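Local atomic coordinates of translation initiation factor eif-2b-like protein (Chaetomium thermophilum, PDB entry 4ZEO), a protein that forms the delta subunit of eIF2B, the guanine nucleotide exchange factor of eIF2, and probably acts in its regulatory subcomplex during translation initiation. Residues Gly322-Leu325 / Ala326-Leu329; Ser279-Asp282 / Gly283-Ile286; Leu299-Ala302 / Arg303-Lys307; Ala268-Val271 / Ile272-Ala276; Leu171-Ser174 / Ile175-Leu178. All coordinates share one frame; numbering follows the deposited sequence.

Contact 1: residues Gly322-Leu325 / Ala326-Leu329; sequences GKEL and AKVL
E324 and K327 meet on the exposed side of helix 321-331, their side chains crossing obliquely about one turn apart. The aliphatic part of K327 passes in front of the carboxylate, with CD 3.9 Å from both OE1 and OE2 of E324. From there the lysine bends at its last torsion (chi4 79°), which swings the ammonium group toward OE1. The salt bridge between E324 OE1 and K327 NZ is long at 3.6 Å. E324 starts out away from the following turn, and a fold at chi2 (-61°) brings its carboxylate back to the lysine. K323 adds a second positive charge on this side, its NZ 6.2 Å from K327 NZ. On the buried side L325 and L329, four residues apart, also meet at a slant. CD1 of L325 reaches CG of L329 at 3.8 Å, and CD1 of L329 comes back to CG of L325 at 3.9 Å, a mutual grip of the two branched ends. L329 packs onward against V336 and helix 293-304, and the methyl of A326 touches V336. This places the helix as the crossover between parallel strands 310-314 and 336-338, a beta-alpha-beta unit of the Rossmann-like sheet. Four successive i to i+4 backbone bonds, from A326 N to G322 O (2.9 Å) through L329 N to L325 O, hold the side chains in this spacing. The chemistry is therefore two-sided: an exposed, long ion pair that probably adds only modestly to stability, and an apolar leucine pair buried against the rest of the domain.

Contact 2: residues Ser279-Asp282 / Gly283-Ile286; sequences SIND and GDTI
With chi1 at -84°, D284 sets its carboxylate beside its own backbone N and back over the turn, where OD1 accepts the backbone N-H of N281 at 2.9 Å. The approach is from above the carboxylate plane, 67° out of it. In return D284 N donates to N281 O over 3.2 Å, so the two residues hold each other by a side-chain bond and a backbone bond. Their side chains run next to each other and point the same way, amide and carboxylate planes 79° apart. The backbone bond closes a type II beta turn from N281 to D284, with G283 at its third position in a positive-phi conformation suited to a residue without a side chain. This turn carries the chain from helix 246-277 into strand 285-289 of the Rossmann-like parallel sheet. Nearer helix 293-304, I280 and I286 cross at about a right angle: CG1 of I280 lies 3.9 Å from CD1 of I286, and both side chains also rest on L299 and F356. D282 points its carboxylate out of the turn, where OD1 accepts from S308 N, while G283 and D284 make backbone hydrogen bonds with S308 and N310.

Contact 3: residues Leu299-Ala302 / Arg303-Lys307; sequences LLRA and RKEGK
The guanidinium of R301 has E305 OE2 at its edge, near its plane, with NE donating to that oxygen over 3.2 Å. The two flat groups stand 76° apart, and the guanidinium meets OE2 from above the carboxylate plane. A water spans the same pair, accepting from R301 NH2 at 2.9 Å and donating to E305 OE2 at 3.0 Å, so OE2 receives both NE and the water. All this lies at the C-terminal end of helix 293-304, which is closed by a Schellman motif. G306 takes a positive phi (97°) there, its N bonds back to R303 O at 2.8 Å, and K307 N reaches A302 O at 3.1 Å. The helix crosses from strand 285-289 to strand 310-314 in a beta-alpha-beta unit. K307 runs extended beyond CG and past the methyl of A302, its CD 4.1 Å from A302 CB. Its NZ forms a salt bridge with E305 OE1 at 3.5 Å, completing a network with R301, and also donates to I280 O and A277 O. On another side R303 folds at chi2, and its NH1 donates to K307 O at 2.9 Å from above the carbonyl plane.

Contact 4: residues Ala268-Val271 / Ile272-Ala276; sequences AEYV and IARNA
R274 leaves the helix beside the preceding turn, its CB 3.3 Å from Y270 O. CG lies anti to the backbone N (chi1 172°), and from there the chain runs extended as far as NE, alongside the tyrosine and pointing the same way. CD meets the ring obliquely, 3.8 Å from Y270 CE2, and lies 3.6 Å from Y270 OH. At the tip NH1 donates to Y270 OH over 3.1 Å, with an N-H...O angle of 146°. The hydroxyl sits at the edge of the guanidinium, a little out of its plane, while ring and guanidinium planes are turned 72° apart. The pair is thus joined twice over, by the packing of CD on the ring and by a hydrogen bond at the end. R301 of helix 293-304 brings a second guanidinium close to R274 NE, and the two like charges probably raise the local positive potential. The segment belongs to the long helix 246-277, whose C-terminal part lies against the Rossmann-like domain: A273 touches K297 and T298, and I272 touches L391 of strand 387-391. One residue round the helix, V271 and N275 also lie side by side. The methyl CG1 of V271 comes 3.5 Å from N275 ND2, whose N-H is taken up by E442 OE1. I272 turns back over the preceding turn, its CG1 3.2 Å from A268 O. E269 heads elsewhere, its OE1 in a salt bridge with R293. Backbone i to i+4 bonds run throughout, among them N275 N to V271 O at 2.7 Å.

Contact 5: residues Leu171-Ser174 / Ile175-Leu178; sequences LKDS and ISRL
D173 and S176 form the closely held part, with D173 as N-cap of helix 174-191. The carboxylate takes two donors from the same residue: S176 OG gives its hydrogen to OD1 at 2.7 Å, on the syn side and close to the carboxylate plane, and S176 N donates to OD2 at 3.2 Å from well above that plane. With CG between its backbone N and carbonyl carbon (chi1 61°), the aspartate folds back over the first turn, and these bonds pin its rotation. Its negative charge probably also interacts favourably with the helix dipole. R177 N adds a backbone bond to D173 O at 3.0 Å. The other flank is looser: L171 CD2 only grazes S176 CB at 4.0 Å, and L171 CB lies 4.1 Å from R177 CG. There the exposed K172 turns away, and a water donates to K172 O and accepts from R177 NH1 at 3.0 Å. R177 NH2 is tied to P221 O, and S174 OG bonds with N396 OD1. Among the neighbouring elements, L171 packs on helix 157-168, L178 on A225 and A229 of helix 224-239, and I175 and L178 on I265 of helix 246-277.

Contacts 1 to 4 lie in or beside the Rossmann-like domain, whereas contact 5 starts a helix among the helices 157-168, 224-239 and 246-277. Contact 3 touches three of the others. L299 CD1 meets L329 CD1 of contact 1 at 3.8 Å, joining two crossover helices of the sheet. Toward contact 2, I280 CD1 packs on L299 CD2 at 3.7 Å. Toward contact 4, R301 NH2 lies 3.4 Å from R274 CD. Contacts 2 and 4 adjoin in sequence, while contacts 4 and 5 stay about 6 Å apart at their nearest atoms. The centres of contacts 2 and 5 are about 29 Å apart.

Contact 1: residues Gly322-Leu325 / Ala326-Leu329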
loop_
_atom_site.group_PDB
_atom_site.type_symbol
_atom_site.label_atom_id
_atom_site.label_comp_id
_atom_site.label_asym_id
_atom_site.label_seq_id
_atom_site.Cartn_x
_atom_site.Cartn_y
_atom_site.Cartn_z
ATOM N N GLY A 322 -14.080 -7.248 6.497
ATOM C CA GLY A 322 -13.765 -7.364 7.912
ATOM C C GLY A 322 -14.136 -8.682 8.578
ATOM O O GLY A 322 -13.535 -9.074 9.584
ATOM N N LYS A 323 -15.170 -9.334 8.055
ATOM C CA LYS A 323 -15.591 -10.633 8.556
ATOM C C LYS A 323 -14.474 -11.668 8.322
ATOM O O LYS A 323 -14.184 -12.502 9.177
ATOM C CB LYS A 323 -16.905 -11.051 7.898
ATOM C CG LYS A 323 -17.791 -11.898 8.779
ATOM C CD LYS A 323 -18.902 -12.543 7.979
ATOM C CE LYS A 323 -19.830 -13.385 8.861
ATOM N NZ LYS A 323 -20.763 -12.570 9.696
ATOM N N GLU A 324 -13.838 -11.595 7.161
ATOM C CA GLU A 324 -12.688 -12.442 6.874
ATOM C C GLU A 324 -11.508 -12.128 7.817
ATOM O O GLU A 324 -10.821 -13.027 8.282
ATOM C CB GLU A 324 -12.277 -12.289 5.413
ATOM C CG GLU A 324 -13.210 -13.025 4.470
ATOM C CD GLU A 324 -13.232 -14.510 4.746
ATOM O OE1 GLU A 324 -14.320 -15.118 4.641
ATOM O OE2 GLU A 324 -12.168 -15.069 5.094
ATOM N N LEU A 325 -11.262 -10.856 8.091
ATOM C CA LEU A 325 -10.233 -10.502 9.065
ATOM C C LEU A 325 -10.550 -11.081 10.450
ATOM O O LEU A 325 -9.677 -11.647 11.110
ATOM C CB LEU A 325 -10.063 -8.981 9.158
ATOM C CG LEU A 325 -9.080 -8.540 10.247
ATOM C CD1 LEU A 325 -7.694 -9.141 9.992
ATOM C CD2 LEU A 325 -9.004 -7.003 10.366
ATOM N N ALA A 326 -11.803 -10.960 10.875
ATOM C CA ALA A 326 -12.228 -11.497 12.169
ATOM C C ALA A 326 -12.008 -12.999 12.212
ATOM O O ALA A 326 -11.653 -13.556 13.252
ATOM C CB ALA A 326 -13.703 -11.159 12.456
ATOM N N LYS A 327 -12.248 -13.650 11.077
ATOM C CA LYS A 327 -12.019 -15.087 10.948
ATOM C C LYS A 327 -10.565 -15.429 11.216
ATOM O O LYS A 327 -10.270 -16.288 12.044
ATOM C CB LYS A 327 -12.398 -15.585 9.547
ATOM C CG LYS A 327 -13.773 -16.226 9.430
ATOM C CD LYS A 327 -13.967 -16.885 8.058
ATOM C CE LYS A 327 -15.413 -17.314 7.846
ATOM N NZ LYS A 327 -16.265 -16.147 7.466
ATOM N N VAL A 328 -9.660 -14.750 10.513
ATOM C CA VAL A 328 -8.229 -15.009 10.624
ATOM C C VAL A 328 -7.714 -14.759 12.046
ATOM O O VAL A 328 -6.989 -15.583 12.602
ATOM C CB VAL A 328 -7.431 -14.142 9.612
ATOM C CG1 VAL A 328 -5.937 -14.208 9.889
ATOM C CG2 VAL A 328 -7.735 -14.563 8.179
ATOM N N LEU A 329 -8.136 -13.647 12.648
ATOM C CA LEU A 329 -7.669 -13.269 13.981
ATOM C C LEU A 329 -8.138 -14.282 15.018
ATOM O O LEU A 329 -7.380 -14.672 15.907
ATOM C CB LEU A 329 -8.168 -11.867 14.355
ATOM C CG LEU A 329 -7.695 -10.682 13.501
ATOM C CD1 LEU A 329 -8.261 -9.346 14.002
ATOM C CD2 LEU A 329 -6.164 -10.644 13.441
#

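Contact 2: residues Ser279-Asp282 / Gly283-Ile286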
loop_
_atom_site.group_PDB
_atom_site.type_symbol
_atom_site.label_atom_id
_atom_site.label_comp_id
_atom_site.label_asym_id
_atom_site.label_seq_id
_atom_site.Cartn_x
_atom_site.Cartn_y
_atom_site.Cartn_z
ATOM N N SER A 279 3.559 -1.186 19.959
ATOM C CA SER A 279 2.537 -0.342 20.551
ATOM C C SER A 279 1.464 -1.143 21.279
ATOM O O SER A 279 0.781 -0.611 22.144
ATOM C CB SER A 279 1.889 0.536 19.491
ATOM O OG SER A 279 2.595 1.750 19.374
ATOM N N ILE A 280 1.257 -2.388 20.866
ATOM C CA ILE A 280 0.258 -3.235 21.495
ATOM C C ILE A 280 0.779 -3.881 22.767
ATOM O O ILE A 280 1.878 -4.399 22.798
ATOM C CB ILE A 280 -0.255 -4.278 20.509
ATOM C CG1 ILE A 280 -0.886 -3.547 19.320
ATOM C CG2 ILE A 280 -1.265 -5.210 21.178
ATOM C CD1 ILE A 280 -1.333 -4.431 18.233
ATOM N N ASN A 281 -0.029 -3.835 23.819
ATOM C CA ASN A 281 0.378 -4.327 25.129
ATOM C C ASN A 281 -0.673 -5.248 25.696
ATOM O O ASN A 281 -1.805 -5.242 25.224
ATOM C CB ASN A 281 0.587 -3.157 26.082
ATOM C CG ASN A 281 1.748 -2.292 25.686
ATOM O OD1 ASN A 281 2.881 -2.752 25.576
ATOM N ND2 ASN A 281 1.451 -1.040 25.373
ATOM N N ASP A 282 -0.321 -6.005 26.727
ATOM C CA ASP A 282 -1.269 -6.947 27.315
ATOM C C ASP A 282 -2.459 -6.199 27.906
ATOM O O ASP A 282 -2.292 -5.212 28.622
ATOM C CB ASP A 282 -0.600 -7.781 28.405
ATOM C CG ASP A 282 -0.150 -9.125 27.909
ATOM O OD1 ASP A 282 -0.768 -9.631 26.958
ATOM O OD2 ASP A 282 0.807 -9.687 28.479
ATOM N N GLY A 283 -3.658 -6.691 27.614
ATOM C CA GLY A 283 -4.885 -6.072 28.090
ATOM C C GLY A 283 -5.441 -4.950 27.222
ATOM O O GLY A 283 -6.437 -4.335 27.579
ATOM N N ASP A 284 -4.812 -4.686 26.082
ATOM C CA ASP A 284 -5.274 -3.622 25.183
ATOM C C ASP A 284 -6.556 -4.012 24.464
ATOM O O ASP A 284 -6.842 -5.192 24.231
ATOM C CB ASP A 284 -4.203 -3.288 24.120
ATOM C CG ASP A 284 -3.142 -2.307 24.613
ATOM O OD1 ASP A 284 -2.226 -1.977 23.818
ATOM O OD2 ASP A 284 -3.194 -1.886 25.789
ATOM N N THR A 285 -7.324 -3.004 24.086
ATOM C CA THR A 285 -8.406 -3.226 23.153
ATOM C C THR A 285 -8.104 -2.446 21.906
ATOM O O THR A 285 -7.854 -1.258 21.942
ATOM C CB THR A 285 -9.777 -2.836 23.706
ATOM O OG1 THR A 285 -10.005 -3.519 24.952
ATOM C CG2 THR A 285 -10.852 -3.249 22.716
ATOM N N ILE A 286 -8.107 -3.145 20.795
ATOM C CA ILE A 286 -7.774 -2.564 19.511
ATOM C C ILE A 286 -9.011 -2.453 18.645
ATOM O O ILE A 286 -9.812 -3.385 18.599
ATOM C CB ILE A 286 -6.719 -3.410 18.753
ATOM C CG1 ILE A 286 -5.558 -3.788 19.683
ATOM C CG2 ILE A 286 -6.252 -2.674 17.527
ATOM C CD1 ILE A 286 -4.660 -2.628 20.018
#

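Contact 3: residues Leu299-Ala302 / Arg303-Lys307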
loop_
_atom_site.group_PDB
_atom_site.type_symbol
_atom_site.label_atom_id
_atom_site.label_comp_id
_atom_site.label_asym_id
_atom_site.label_seq_id
_atom_site.Cartn_x
_atom_site.Cartn_y
_atom_site.Cartn_z
ATOM N N LEU A 299 -1.446 -7.264 14.110
ATOM C CA LEU A 299 -2.216 -8.012 15.099
ATOM C C LEU A 299 -1.698 -9.442 15.205
ATOM O O LEU A 299 -1.562 -9.975 16.299
ATOM C CB LEU A 299 -3.717 -7.973 14.756
ATOM C CG LEU A 299 -4.323 -6.552 14.819
ATOM C CD1 LEU A 299 -5.824 -6.504 14.455
ATOM C CD2 LEU A 299 -4.103 -5.927 16.208
ATOM N N LEU A 300 -1.389 -10.065 14.074
ATOM C CA LEU A 300 -0.829 -11.422 14.112
ATOM C C LEU A 300 0.548 -11.416 14.788
ATOM O O LEU A 300 0.880 -12.323 15.538
ATOM C CB LEU A 300 -0.758 -12.035 12.702
ATOM C CG LEU A 300 -2.149 -12.305 12.089
ATOM C CD1 LEU A 300 -2.085 -12.825 10.645
ATOM C CD2 LEU A 300 -2.994 -13.225 12.965
ATOM N N ARG A 301 1.326 -10.370 14.556
ATOM C CA ARG A 301 2.645 -10.269 15.174
ATOM C C ARG A 301 2.560 -10.155 16.707
ATOM O O ARG A 301 3.269 -10.867 17.431
ATOM C CB ARG A 301 3.403 -9.070 14.579
ATOM C CG ARG A 301 4.746 -8.782 15.209
ATOM C CD ARG A 301 5.801 -9.729 14.730
ATOM N NE ARG A 301 7.036 -9.472 15.454
ATOM C CZ ARG A 301 8.214 -10.042 15.200
ATOM N NH1 ARG A 301 8.360 -10.927 14.218
ATOM N NH2 ARG A 301 9.255 -9.711 15.944
ATOM N N ALA A 302 1.664 -9.296 17.199
ATOM C CA ALA A 302 1.517 -9.087 18.639
ATOM C C ALA A 302 1.104 -10.369 19.322
ATOM O O ALA A 302 1.628 -10.717 20.392
ATOM C CB ALA A 302 0.508 -7.993 18.920
ATOM N N ARG A 303 0.202 -11.097 18.673
ATOM C CA ARG A 303 -0.248 -12.383 19.196
ATOM C C ARG A 303 0.897 -13.397 19.226
ATOM O O ARG A 303 1.061 -14.116 20.207
ATOM C CB ARG A 303 -1.403 -12.932 18.360
ATOM C CG ARG A 303 -1.991 -14.225 18.900
ATOM C CD ARG A 303 -2.688 -13.957 20.219
ATOM N NE ARG A 303 -3.039 -15.185 20.912
ATOM C CZ ARG A 303 -2.711 -15.433 22.172
ATOM N NH1 ARG A 303 -2.015 -14.530 22.858
ATOM N NH2 ARG A 303 -3.070 -16.578 22.744
ATOM N N LYS A 304 1.694 -13.446 18.162
ATOM C CA LYS A 304 2.829 -14.363 18.135
ATOM C C LYS A 304 3.845 -13.989 19.211
ATOM O O LYS A 304 4.532 -14.854 19.736
ATOM C CB LYS A 304 3.498 -14.386 16.750
ATOM C CG LYS A 304 3.174 -15.649 15.947
ATOM C CD LYS A 304 3.667 -15.559 14.515
ATOM C CE LYS A 304 2.737 -14.653 13.699
ATOM N NZ LYS A 304 3.121 -14.474 12.266
ATOM N N GLU A 305 3.924 -12.704 19.547
ATOM C CA GLU A 305 4.784 -12.242 20.632
ATOM C C GLU A 305 4.247 -12.652 22.006
ATOM O O GLU A 305 4.897 -12.436 23.030
ATOM C CB GLU A 305 4.952 -10.729 20.553
ATOM C CG GLU A 305 5.773 -10.297 19.374
ATOM C CD GLU A 305 5.717 -8.813 19.131
ATOM O OE1 GLU A 305 4.813 -8.164 19.703
ATOM O OE2 GLU A 305 6.558 -8.299 18.345
ATOM N N GLY A 306 3.057 -13.235 22.036
ATOM C CA GLY A 306 2.505 -13.751 23.279
ATOM C C GLY A 306 1.534 -12.804 23.960
ATOM O O GLY A 306 1.046 -13.086 25.045
ATOM N N LYS A 307 1.246 -11.678 23.319
ATOM C CA LYS A 307 0.366 -10.673 23.899
ATOM C C LYS A 307 -1.094 -11.089 23.844
ATOM O O LYS A 307 -1.550 -11.709 22.891
ATOM C CB LYS A 307 0.575 -9.338 23.187
ATOM C CG LYS A 307 2.032 -8.907 23.242
ATOM C CD LYS A 307 2.236 -7.577 22.632
ATOM C CE LYS A 307 3.697 -7.259 22.474
ATOM N NZ LYS A 307 3.876 -5.825 22.122
HETATM O O HOH W 1 9.493 -8.760 18.697
#

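Contact 4: residues Ala268-Val271 / Ile272-Ala276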
loop_
_atom_site.group_PDB
_atom_site.type_symbol
_atom_site.label_atom_id
_atom_site.label_comp_id
_atom_site.label_asym_id
_atom_site.label_seq_id
_atom_site.Cartn_x
_atom_site.Cartn_y
_atom_site.Cartn_z
ATOM N N ALA A 268 9.437 -3.543 4.207
ATOM C CA ALA A 268 8.572 -2.499 4.767
ATOM C C ALA A 268 7.416 -3.102 5.559
ATOM O O ALA A 268 7.114 -2.634 6.664
ATOM C CB ALA A 268 8.034 -1.578 3.662
ATOM N N GLU A 269 6.802 -4.156 5.018
ATOM C CA GLU A 269 5.690 -4.829 5.704
ATOM C C GLU A 269 6.127 -5.416 7.049
ATOM O O GLU A 269 5.463 -5.236 8.069
ATOM C CB GLU A 269 5.105 -5.936 4.821
ATOM C CG GLU A 269 4.110 -6.847 5.514
ATOM C CD GLU A 269 3.558 -7.900 4.579
ATOM O OE1 GLU A 269 2.924 -7.517 3.586
ATOM O OE2 GLU A 269 3.790 -9.106 4.801
ATOM N N TYR A 270 7.275 -6.086 7.049
ATOM C CA TYR A 270 7.770 -6.703 8.267
ATOM C C TYR A 270 8.060 -5.648 9.330
ATOM O O TYR A 270 7.647 -5.792 10.466
ATOM C CB TYR A 270 9.044 -7.515 7.989
ATOM C CG TYR A 270 9.632 -8.087 9.240
ATOM C CD1 TYR A 270 9.254 -9.352 9.689
ATOM C CD2 TYR A 270 10.524 -7.346 10.011
ATOM C CE1 TYR A 270 9.772 -9.875 10.860
ATOM C CE2 TYR A 270 11.029 -7.843 11.180
ATOM C CZ TYR A 270 10.659 -9.112 11.602
ATOM O OH TYR A 270 11.189 -9.606 12.766
ATOM N N VAL A 271 8.773 -4.594 8.944
ATOM C CA VAL A 271 9.184 -3.566 9.881
ATOM C C VAL A 271 7.989 -2.832 10.463
ATOM O O VAL A 271 7.914 -2.660 11.682
ATOM C CB VAL A 271 10.167 -2.545 9.217
ATOM C CG1 VAL A 271 10.373 -1.305 10.107
ATOM C CG2 VAL A 271 11.496 -3.209 8.884
ATOM N N ILE A 272 7.030 -2.450 9.618
ATOM C CA ILE A 272 5.833 -1.744 10.094
ATOM C C ILE A 272 5.035 -2.624 11.067
ATOM O O ILE A 272 4.629 -2.173 12.140
ATOM C CB ILE A 272 4.911 -1.309 8.918
ATOM C CG1 ILE A 272 5.561 -0.177 8.114
ATOM C CG2 ILE A 272 3.560 -0.834 9.435
ATOM C CD1 ILE A 272 4.856 0.134 6.780
ATOM N N ALA A 273 4.826 -3.884 10.707
ATOM C CA ALA A 273 4.047 -4.786 11.563
ATOM C C ALA A 273 4.769 -4.988 12.890
ATOM O O ALA A 273 4.152 -4.955 13.952
ATOM C CB ALA A 273 3.799 -6.116 10.872
ATOM N N ARG A 274 6.083 -5.163 12.829
ATOM C CA ARG A 274 6.856 -5.373 14.043
ATOM C C ARG A 274 6.866 -4.116 14.907
ATOM O O ARG A 274 6.644 -4.169 16.105
ATOM C CB ARG A 274 8.286 -5.794 13.720
ATOM C CG ARG A 274 9.152 -5.822 14.940
ATOM C CD ARG A 274 10.345 -6.733 14.760
ATOM N NE ARG A 274 11.123 -6.810 15.988
ATOM C CZ ARG A 274 12.202 -7.569 16.159
ATOM N NH1 ARG A 274 12.651 -8.338 15.179
ATOM N NH2 ARG A 274 12.836 -7.557 17.317
ATOM N N ASN A 275 7.130 -2.980 14.296
ATOM C CA ASN A 275 7.206 -1.758 15.072
ATOM C C ASN A 275 5.822 -1.324 15.581
ATOM O O ASN A 275 5.709 -0.824 16.695
ATOM C CB ASN A 275 7.907 -0.671 14.246
ATOM C CG ASN A 275 9.395 -0.948 14.095
ATOM O OD1 ASN A 275 9.891 -1.958 14.596
ATOM N ND2 ASN A 275 10.104 -0.079 13.380
ATOM N N ALA A 276 4.769 -1.557 14.803
ATOM C CA ALA A 276 3.410 -1.245 15.274
ATOM C C ALA A 276 2.965 -2.173 16.422
ATOM O O ALA A 276 2.278 -1.735 17.351
ATOM C CB ALA A 276 2.411 -1.316 14.121
#

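Contact 5: residues Leu171-Ser174 / Ile175-Leu178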
loop_
_atom_site.group_PDB
_atom_site.type_symbol
_atom_site.label_atom_id
_atom_site.label_comp_id
_atom_site.label_asym_id
_atom_site.label_seq_id
_atom_site.Cartn_x
_atom_site.Cartn_y
_atom_site.Cartn_z
ATOM N N LEU A 171 -6.564 -7.019 -8.813
ATOM C CA LEU A 171 -5.561 -6.363 -7.978
ATOM C C LEU A 171 -6.142 -5.078 -7.422
ATOM O O LEU A 171 -6.401 -4.152 -8.189
ATOM C CB LEU A 171 -4.295 -6.020 -8.745
ATOM C CG LEU A 171 -3.317 -7.089 -9.178
ATOM C CD1 LEU A 171 -2.388 -6.490 -10.224
ATOM C CD2 LEU A 171 -2.560 -7.599 -7.967
ATOM N N LYS A 172 -6.312 -4.994 -6.103
ATOM C CA LYS A 172 -6.976 -3.826 -5.537
ATOM C C LYS A 172 -6.090 -2.835 -4.804
ATOM O O LYS A 172 -6.123 -1.657 -5.108
ATOM C CB LYS A 172 -8.114 -4.267 -4.596
ATOM C CG LYS A 172 -8.920 -5.416 -5.117
ATOM C CD LYS A 172 -10.115 -5.716 -4.245
ATOM C CE LYS A 172 -10.967 -6.832 -4.877
ATOM N NZ LYS A 172 -12.433 -6.537 -4.874
ATOM N N ASP A 173 -5.302 -3.283 -3.843
ATOM C CA ASP A 173 -4.525 -2.333 -3.056
ATOM C C ASP A 173 -3.307 -1.795 -3.811
ATOM O O ASP A 173 -2.808 -2.413 -4.750
ATOM C CB ASP A 173 -4.112 -2.956 -1.727
ATOM C CG ASP A 173 -3.250 -4.160 -1.906
ATOM O OD1 ASP A 173 -3.702 -5.110 -2.584
ATOM O OD2 ASP A 173 -2.120 -4.150 -1.380
ATOM N N SER A 174 -2.864 -0.615 -3.393
ATOM C CA SER A 174 -1.775 0.099 -4.039
ATOM C C SER A 174 -0.448 -0.661 -3.984
ATOM O O SER A 174 0.341 -0.599 -4.924
ATOM C CB SER A 174 -1.602 1.484 -3.406
ATOM O OG SER A 174 -1.447 1.374 -2.011
ATOM N N ILE A 175 -0.194 -1.347 -2.876
ATOM C CA ILE A 175 1.036 -2.107 -2.721
ATOM C C ILE A 175 1.085 -3.333 -3.639
ATOM O O ILE A 175 2.119 -3.577 -4.269
ATOM C CB ILE A 175 1.228 -2.497 -1.248
ATOM C CG1 ILE A 175 1.500 -1.220 -0.471
ATOM C CG2 ILE A 175 2.399 -3.413 -1.051
ATOM C CD1 ILE A 175 2.621 -0.406 -1.054
ATOM N N SER A 176 -0.023 -4.075 -3.739
ATOM C CA SER A 176 -0.119 -5.222 -4.654
ATOM C C SER A 176 0.021 -4.743 -6.076
ATOM O O SER A 176 0.676 -5.374 -6.905
ATOM C CB SER A 176 -1.466 -5.935 -4.549
ATOM O OG SER A 176 -1.609 -6.633 -3.344
ATOM N N ARG A 177 -0.622 -3.621 -6.359
ATOM C CA ARG A 177 -0.549 -3.062 -7.692
ATOM C C ARG A 177 0.902 -2.690 -8.007
ATOM O O ARG A 177 1.404 -3.018 -9.086
ATOM C CB ARG A 177 -1.480 -1.856 -7.823
ATOM C CG ARG A 177 -2.951 -2.219 -7.846
ATOM C CD ARG A 177 -3.802 -0.958 -7.738
ATOM N NE ARG A 177 -3.650 -0.144 -8.940
ATOM C CZ ARG A 177 -4.082 1.106 -9.070
ATOM N NH1 ARG A 177 -4.702 1.713 -8.061
ATOM N NH2 ARG A 177 -3.885 1.748 -10.217
ATOM N N LEU A 178 1.585 -2.070 -7.047
ATOM C CA LEU A 178 2.960 -1.623 -7.264
ATOM C C LEU A 178 3.910 -2.809 -7.534
ATOM O O LEU A 178 4.694 -2.786 -8.488
ATOM C CB LEU A 178 3.458 -0.794 -6.065
ATOM C CG LEU A 178 4.950 -0.407 -6.095
ATOM C CD1 LEU A 178 5.300 0.415 -7.320
ATOM C CD2 LEU A 178 5.365 0.336 -4.842
HETATM O O HOH W 2 -4.722 1.016 -5.146
#